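Local coordinates for inositol 2-dehydrogenase (Sinorhizobium meliloti, PDB 4HKT), which oxidises myo-inositol to scyllo-inosose (2-keto-myo-inositol) with NAD+ as hydride acceptor, the first step of myo-inositol degradation, at the interface of chains A and B. Sequence-based numbering; all coordinates share one arbitrary frame. Chains: chain A/B, Inositol 2-dehydrogenase.

The interface of chains A and B. Residues chain A 192, 325-327; chain B 192, 325-327.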
# COMPACT_ATOMS: atom_id res chain seq x y z
N THR A 192 -18.75 5.76 26.71
CA THR A 192 -17.70 5.50 27.71
C THR A 192 -16.45 6.17 27.18
O THR A 192 -16.11 5.97 26.02
CB THR A 192 -17.39 3.97 27.83
OG1 THR A 192 -18.53 3.27 28.32
CG2 THR A 192 -16.23 3.71 28.77
N LYS A 325 -15.99 8.53 35.60
CA LYS A 325 -15.34 7.21 35.44
C LYS A 325 -16.35 6.10 35.20
O LYS A 325 -16.25 4.99 35.78
CB LYS A 325 -14.48 6.86 36.67
CG LYS A 325 -13.43 7.90 37.00
CD LYS A 325 -12.88 7.69 38.41
CE LYS A 325 -12.04 8.86 38.88
NZ LYS A 325 -12.79 10.14 39.16
N ARG A 326 -17.32 6.36 34.33
CA ARG A 326 -18.39 5.41 34.08
C ARG A 326 -19.09 5.64 32.75
O ARG A 326 -18.99 6.70 32.14
CB ARG A 326 -19.43 5.42 35.22
CG ARG A 326 -20.36 6.63 35.28
CD ARG A 326 -21.24 6.62 36.52
NE ARG A 326 -22.08 7.81 36.56
CZ ARG A 326 -23.31 7.91 36.03
NH1 ARG A 326 -23.90 6.89 35.41
NH2 ARG A 326 -23.97 9.05 36.12
N GLN A 327 -19.81 4.60 32.32
CA GLN A 327 -20.58 4.66 31.13
C GLN A 327 -21.81 5.53 31.38
O GLN A 327 -22.49 5.38 32.40
CB GLN A 327 -21.01 3.23 30.72
CG GLN A 327 -21.63 3.16 29.36
CD GLN A 327 -22.12 1.75 29.06
OE1 GLN A 327 -21.45 1.01 28.37
NE2 GLN A 327 -23.25 1.39 29.59
N THR B 192 -11.96 0.09 31.00
CA THR B 192 -13.37 0.25 30.73
C THR B 192 -13.69 -0.48 29.43
O THR B 192 -12.89 -0.48 28.47
CB THR B 192 -13.81 1.74 30.78
OG1 THR B 192 -15.24 1.82 30.91
CG2 THR B 192 -13.33 2.47 29.59
N LYS B 325 -20.94 -1.42 34.29
CA LYS B 325 -21.04 -0.23 33.45
C LYS B 325 -20.16 0.94 33.93
O LYS B 325 -20.53 2.10 33.83
CB LYS B 325 -22.52 0.21 33.36
CG LYS B 325 -23.41 -0.85 32.72
CD LYS B 325 -24.76 -0.25 32.40
CE LYS B 325 -25.65 -1.25 31.70
NZ LYS B 325 -26.31 -2.11 32.70
N ARG B 326 -18.98 0.60 34.45
CA ARG B 326 -18.05 1.61 34.88
C ARG B 326 -16.60 1.18 34.70
O ARG B 326 -16.29 0.00 34.50
CB ARG B 326 -18.31 1.98 36.31
CG ARG B 326 -18.26 0.85 37.30
CD ARG B 326 -18.18 1.39 38.74
NE ARG B 326 -19.32 2.26 39.03
CZ ARG B 326 -19.31 3.60 39.17
NH1 ARG B 326 -18.18 4.32 39.10
NH2 ARG B 326 -20.46 4.22 39.38
N GLN B 327 -15.73 2.15 34.85
CA GLN B 327 -14.33 1.96 34.81
C GLN B 327 -13.90 1.19 36.08
O GLN B 327 -14.38 1.46 37.15
CB GLN B 327 -13.68 3.34 34.74
CG GLN B 327 -12.32 3.39 34.12
CD GLN B 327 -11.79 4.83 34.11
OE1 GLN B 327 -11.07 5.20 35.00
NE2 GLN B 327 -12.26 5.64 33.19
O HOH W 1 -15.56 3.87 38.05
O HOH W 2 -22.85 4.12 34.76
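A:Gln327 and B:Gln327 each donate a backbone N-H across the interface, to the carbonyl oxygens of B:Lys325 and A:Lys325 respectively, so that the segments just after helix 305-324 pair as a short antiparallel bridge centred on A:Arg326 and B:Arg326. A:Gln327 N to B:Lys325 O and B:Gln327 N to A:Lys325 O are both 3.0 Å. Beneath this bridge the packing is tight. A:Thr192 and B:Thr192, from strand 188-196 of each subunit, meet tip to tip, their CG2 methyls 3.3 Å apart. They do so with different rotamers: A:Thr192 holds CG2 anti to its backbone N (chi1 -64°), whereas in B:Thr192 the hydroxyl OG1 takes that place (chi1 -163°), which breaks the local two-fold.

On the other side the contact is looser and hydrated. A:Arg326 CB and B:Arg326 CB lie 3.8 Å apart, and the guanidinium planes, 33° apart, do not stack; A:Arg326 CB lies over the rim of one face of the B:Arg326 guanidinium. Each guanidinium turns an edge to a water that ties it to backbone carbonyls of both chains: A:Arg326 NH1 lies 3.0 Å from water 2, which also touches A:Gln327 O and B:Lys325 O, and water 1 repeats this around B:Arg326. The two like-charged groups lie near each other without contact. Flanking the bridge, A:Gln327 NE2 rests against the aliphatic stem of B:Lys325, 3.6 Å from CD. The patch joins two subunits of the deposited tetramer, and its paired backbones may help hold them together if this assembly is the one in solution.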